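Local coordinates for protein cGAS/DncV-like nucleotidyltransferase in E. coli homolog (Elizabethkingia meningoseptica ATCC 13253 = NBRC 12535, PDB 6E0O) that makes cyclic dinucleotide second messengers from nucleoside triphosphates in a bacterial CBASS antiphage defence system, at residues Leu188-Arg191 / Met192-Leu196; Ser216-Ile219 / Glu220-Tyr224. One frame throughout, in Å; residues are numbered along the deposited sequence. Where two conformers were deposited one is given.

In the fold
Each interaction joins successive turns of one helix, 188-205 for interaction 1 and 216-224 for interaction 2; the two helices follow each other in the chain and pack together with the centres of the two contacts about 10 Å apart. Tyr189 OH of the first helix probably hydrogen-bonds Glu220 O of the second at 2.8 Å, and Val193 CG1 lies 3.6 Å from Glu220 CG beside it. The second contact is the nearer to the active site: the side chain of Ser216 comes to about 7 Å from the bound magnesium ion, against about 12 Å for that of Val193. The side chain of Lys197, probably a nucleotide-binding residue, lies about 4 Å from that of Val193 and about 3 Å from that of Ser216.

Interaction 1 (Leu188-Arg191 / Met192-Leu196); sequences LYKR and MVRIL
Leu188-Arg191 and Met192-Leu196 form successive turns of one alpha-helix, tied by the regular ladder in which each N-H reaches the carbonyl four residues back. Met192 N meets Leu188 O at 2.8 Å, and Val193, Arg194 and Ile195 repeat the bond to Tyr189, Lys190 and Arg191. The side chains follow the same spacing, a small example of how a helix brings every fourth residue onto one face and sends different faces to different neighbours.

On the face toward helix 216-224, Val193 CG2 lies obliquely against the Tyr189 ring, 3.7 Å from CE1. The first torsion of Tyr189 (163°) swings the ring beside its own carbonyl carbon, forward to the following turn and this methyl. Another face looks to helix 236-252, where the bent side chain of Met192 brings CE to 4.3 Å from Leu188 CD2, and both residues rest on Thr239.

The third face is basic. Arg194 runs extended to NE, yet its guanidinium ends back over the preceding turn, with Lys190 CB 3.7 Å above one face, toward the rim. Its rotation is fixed by the loops: NE hydrogen-bonds Asn53 O and NH1 bonds Ser12 O, so the buried charge is met by main-chain carbonyls. Lys190 is drawn the same way, its NZ donating to the carbonyl of Asn52, a residue that probably binds nucleotide.

Arg191, partly exposed, crosses Arg194 with the two guanidinium planes 43° apart. Their like charges are close, NE of Arg191 standing 4.5 Å from NH1 of Arg194. The closer approach is by carbon: Arg191 CG lies 3.5 Å from Arg194 NH1.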
loop_
_atom_site.group_PDB
_atom_site.type_symbol
_atom_site.label_atom_id
_atom_site.label_comp_id
_atom_site.label_asym_id
_atom_site.label_seq_id
_atom_site.Cartn_x
_atom_site.Cartn_y
_atom_site.Cartn_z
ATOM N N LEU A 188 -1.818 -17.560 1.431
ATOM C CA LEU A 188 -3.183 -17.069 1.555
ATOM C C LEU A 188 -3.269 -15.668 2.151
ATOM O O LEU A 188 -4.263 -14.990 1.905
ATOM C CB LEU A 188 -4.045 -18.069 2.328
ATOM C CG LEU A 188 -4.270 -19.385 1.583
ATOM C CD1 LEU A 188 -4.862 -20.414 2.531
ATOM C CD2 LEU A 188 -5.171 -19.186 0.376
ATOM N N TYR A 189 -2.263 -15.199 2.898
ATOM C CA TYR A 189 -2.347 -13.843 3.444
ATOM C C TYR A 189 -2.597 -12.819 2.324
ATOM O O TYR A 189 -3.584 -12.070 2.344
ATOM C CB TYR A 189 -1.091 -13.488 4.268
ATOM C CG TYR A 189 -0.968 -11.996 4.495
ATOM C CD1 TYR A 189 -1.978 -11.292 5.136
ATOM C CD2 TYR A 189 0.130 -11.289 4.028
ATOM C CE1 TYR A 189 -1.899 -9.932 5.301
ATOM C CE2 TYR A 189 0.214 -9.915 4.193
ATOM C CZ TYR A 189 -0.799 -9.246 4.833
ATOM O OH TYR A 189 -0.709 -7.879 4.980
ATOM N N LYS A 190 -1.715 -12.776 1.317
ATOM C CA LYS A 190 -1.889 -11.764 0.278
ATOM C C LYS A 190 -3.075 -12.082 -0.620
ATOM O O LYS A 190 -3.712 -11.169 -1.146
ATOM C CB LYS A 190 -0.613 -11.575 -0.545
ATOM C CG LYS A 190 0.497 -10.915 0.256
ATOM C CD LYS A 190 1.707 -10.573 -0.576
ATOM C CE LYS A 190 2.764 -9.892 0.280
ATOM N NZ LYS A 190 3.963 -9.581 -0.544
ATOM N N ARG A 191 -3.388 -13.366 -0.807
ATOM C CA ARG A 191 -4.558 -13.738 -1.598
ATOM C C ARG A 191 -5.839 -13.233 -0.953
ATOM O O ARG A 191 -6.735 -12.745 -1.649
ATOM C CB ARG A 191 -4.561 -15.250 -1.821
ATOM C CG ARG A 191 -3.488 -15.629 -2.808
ATOM C CD ARG A 191 -3.313 -17.103 -2.985
ATOM N NE ARG A 191 -2.102 -17.343 -3.766
ATOM C CZ ARG A 191 -1.653 -18.542 -4.091
ATOM N NH1 ARG A 191 -2.330 -19.614 -3.713
ATOM N NH2 ARG A 191 -0.528 -18.660 -4.774
ATOM N N MET A 192 -5.924 -13.302 0.379
ATOM C CA MET A 192 -7.079 -12.765 1.088
ATOM C C MET A 192 -7.113 -11.238 1.030
ATOM O O MET A 192 -8.187 -10.648 0.867
ATOM C CB MET A 192 -7.062 -13.255 2.534
ATOM C CG MET A 192 -7.313 -14.752 2.657
ATOM S SD MET A 192 -8.950 -15.249 2.064
ATOM C CE MET A 192 -8.553 -16.618 0.984
ATOM N N VAL A 193 -5.951 -10.582 1.136
ATOM C CA VAL A 193 -5.901 -9.135 0.938
ATOM C C VAL A 193 -6.461 -8.780 -0.430
ATOM O O VAL A 193 -7.276 -7.859 -0.574
ATOM C CB VAL A 193 -4.463 -8.614 1.100
ATOM C CG1 VAL A 193 -4.344 -7.174 0.589
ATOM C CG2 VAL A 193 -4.006 -8.705 2.542
ATOM N N ARG A 194 -6.012 -9.493 -1.467
ATOM C CA ARG A 194 -6.478 -9.191 -2.815
ATOM C C ARG A 194 -7.985 -9.386 -2.939
ATOM O O ARG A 194 -8.673 -8.560 -3.547
ATOM C CB ARG A 194 -5.707 -10.014 -3.840
ATOM C CG ARG A 194 -4.242 -9.627 -3.900
ATOM C CD ARG A 194 -3.524 -10.417 -5.007
ATOM N NE ARG A 194 -2.104 -10.564 -4.723
ATOM C CZ ARG A 194 -1.480 -11.719 -4.509
ATOM N NH1 ARG A 194 -2.133 -12.877 -4.561
ATOM N NH2 ARG A 194 -0.185 -11.718 -4.251
ATOM N N ILE A 195 -8.524 -10.474 -2.383
ATOM C CA ILE A 195 -9.972 -10.677 -2.445
ATOM C C ILE A 195 -10.700 -9.502 -1.804
ATOM O O ILE A 195 -11.679 -8.984 -2.345
ATOM C CB ILE A 195 -10.374 -12.006 -1.782
ATOM C CG1 ILE A 195 -9.923 -13.195 -2.618
ATOM C CG2 ILE A 195 -11.888 -12.045 -1.567
ATOM C CD1 ILE A 195 -9.979 -14.515 -1.869
ATOM N N LEU A 196 -10.251 -9.088 -0.624
ATOM C CA LEU A 196 -10.921 -7.996 0.070
ATOM C C LEU A 196 -10.760 -6.667 -0.662
ATOM O O LEU A 196 -11.662 -5.830 -0.600
ATOM C CB LEU A 196 -10.444 -7.918 1.521
ATOM C CG LEU A 196 -10.922 -9.096 2.380
ATOM C CD1 LEU A 196 -10.258 -9.032 3.753
ATOM C CD2 LEU A 196 -12.423 -9.129 2.552
#

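Interaction 2 (Ser216-Ile219 / Glu220-Tyr224)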
loop_
_atom_site.group_PDB
_atom_site.type_symbol
_atom_site.label_atom_id
_atom_site.label_comp_id
_atom_site.label_asym_id
_atom_site.label_seq_id
_atom_site.Cartn_x
_atom_site.Cartn_y
_atom_site.Cartn_z
ATOM N N SER A 216 -6.160 0.442 0.870
ATOM C CA SER A 216 -5.409 -0.796 0.684
ATOM C C SER A 216 -4.498 -1.064 1.872
ATOM O O SER A 216 -4.416 -2.194 2.360
ATOM C CB SER A 216 -4.572 -0.733 -0.596
ATOM O OG SER A 216 -3.675 -1.840 -0.659
ATOM N N PHE A 217 -3.809 -0.028 2.356
ATOM C CA PHE A 217 -2.940 -0.187 3.513
ATOM C C PHE A 217 -3.724 -0.716 4.705
ATOM O O PHE A 217 -3.264 -1.614 5.421
ATOM C CB PHE A 217 -2.294 1.160 3.849
ATOM C CG PHE A 217 -1.421 1.129 5.067
ATOM C CD1 PHE A 217 -0.122 0.656 4.988
ATOM C CD2 PHE A 217 -1.893 1.570 6.290
ATOM C CE1 PHE A 217 0.682 0.625 6.101
ATOM C CE2 PHE A 217 -1.087 1.533 7.411
ATOM C CZ PHE A 217 0.200 1.061 7.311
ATOM N N PHE A 218 -4.897 -0.143 4.954
ATOM C CA PHE A 218 -5.710 -0.553 6.091
ATOM C C PHE A 218 -6.115 -2.013 5.958
ATOM O O PHE A 218 -6.001 -2.786 6.916
ATOM C CB PHE A 218 -6.916 0.378 6.160
ATOM C CG PHE A 218 -7.693 0.328 7.443
ATOM C CD1 PHE A 218 -7.106 0.630 8.654
ATOM C CD2 PHE A 218 -9.046 0.059 7.419
ATOM C CE1 PHE A 218 -7.843 0.625 9.815
ATOM C CE2 PHE A 218 -9.779 0.052 8.579
ATOM C CZ PHE A 218 -9.177 0.360 9.773
ATOM N N ILE A 219 -6.566 -2.416 4.767
ATOM C CA ILE A 219 -6.934 -3.815 4.545
ATOM C C ILE A 219 -5.738 -4.724 4.812
ATOM O O ILE A 219 -5.851 -5.752 5.494
ATOM C CB ILE A 219 -7.494 -4.005 3.122
ATOM C CG1 ILE A 219 -8.816 -3.250 2.968
ATOM C CG2 ILE A 219 -7.648 -5.492 2.792
ATOM C CD1 ILE A 219 -9.377 -3.257 1.555
ATOM N N GLU A 220 -4.570 -4.357 4.271
ATOM C CA GLU A 220 -3.380 -5.177 4.466
ATOM C C GLU A 220 -3.069 -5.357 5.940
ATOM O O GLU A 220 -2.733 -6.466 6.379
ATOM C CB GLU A 220 -2.189 -4.552 3.749
ATOM C CG GLU A 220 -2.276 -4.699 2.244
ATOM C CD GLU A 220 -1.131 -4.062 1.506
ATOM O OE1 GLU A 220 0.045 -4.318 1.833
ATOM O OE2 GLU A 220 -1.432 -3.295 0.579
ATOM N N CYS A 221 -3.186 -4.280 6.725
ATOM C CA CYS A 221 -2.895 -4.373 8.152
ATOM C C CYS A 221 -3.938 -5.213 8.880
ATOM O O CYS A 221 -3.590 -5.992 9.771
ATOM C CB CYS A 221 -2.818 -2.976 8.769
ATOM S SG CYS A 221 -1.405 -1.959 8.246
ATOM N N LEU A 222 -5.220 -5.061 8.532
ATOM C CA LEU A 222 -6.254 -5.845 9.202
ATOM C C LEU A 222 -6.014 -7.334 9.000
ATOM O O LEU A 222 -6.030 -8.111 9.960
ATOM C CB LEU A 222 -7.638 -5.477 8.678
ATOM C CG LEU A 222 -8.136 -4.071 9.008
ATOM C CD1 LEU A 222 -9.409 -3.793 8.212
ATOM C CD2 LEU A 222 -8.366 -3.904 10.489
ATOM N N VAL A 223 -5.811 -7.758 7.751
ATOM C CA VAL A 223 -5.624 -9.182 7.497
ATOM C C VAL A 223 -4.332 -9.671 8.142
ATOM O O VAL A 223 -4.246 -10.828 8.573
ATOM C CB VAL A 223 -5.686 -9.473 5.985
ATOM C CG1 VAL A 223 -5.563 -10.958 5.729
ATOM C CG2 VAL A 223 -6.980 -8.940 5.383
ATOM N N TYR A 224 -3.325 -8.805 8.230
ATOM C CA TYR A 224 -2.043 -9.181 8.806
ATOM C C TYR A 224 -2.199 -9.642 10.248
ATOM O O TYR A 224 -1.435 -10.496 10.713
ATOM C CB TYR A 224 -1.069 -7.988 8.732
ATOM C CG TYR A 224 0.303 -8.321 9.272
ATOM C CD1 TYR A 224 1.211 -9.023 8.499
ATOM C CD2 TYR A 224 0.682 -7.972 10.562
ATOM C CE1 TYR A 224 2.453 -9.366 8.992
ATOM C CE2 TYR A 224 1.917 -8.308 11.056
ATOM C CZ TYR A 224 2.796 -8.998 10.269
ATOM O OH TYR A 224 4.030 -9.334 10.769
#
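Phe217 and Cys221, one turn apart in a short buried alpha-helix, make a sulfur-aromatic contact. SG stands over one face of the ring, 3.8 Å from its centroid and 22° off the normal, displaced toward the CE2-CZ side of the rim. Different first torsions bring them together: Phe217 CG is anti to its backbone N (chi1 177°), whereas Cys221 SG lies beside its own N and reaches back along the helix. His174 meets the same ring with the two planes about 25° apart.

The next pair, Phe218 and Leu222, makes an off-centre CH-pi contact instead, Leu222 CD1 lying 4.3 Å from the Phe218 centroid; both residues also pack on Ala278 of helix 275-289. Ile219 and Val223 touch lightly through their CG2 methyls, and both also pack on Leu196 of helix 188-205.

Ser216 is paired with Glu220. With CG beside its backbone N (chi1 -73°), the extended Glu220 chain runs back along the preceding turn, its OE2 lying 2.9 Å from Ser216 OG in the conformer given, while OE1 is held by His174 NE2. Ser216 OG hydrogen-bonds Lys197 NZ and the bound ligand, probably its nucleotide part. The start of this fully buried helix, with Ser216, Phe217 and Glu220, thus faces the ligand, as expected for the nucleotide pocket of a CD-NTase.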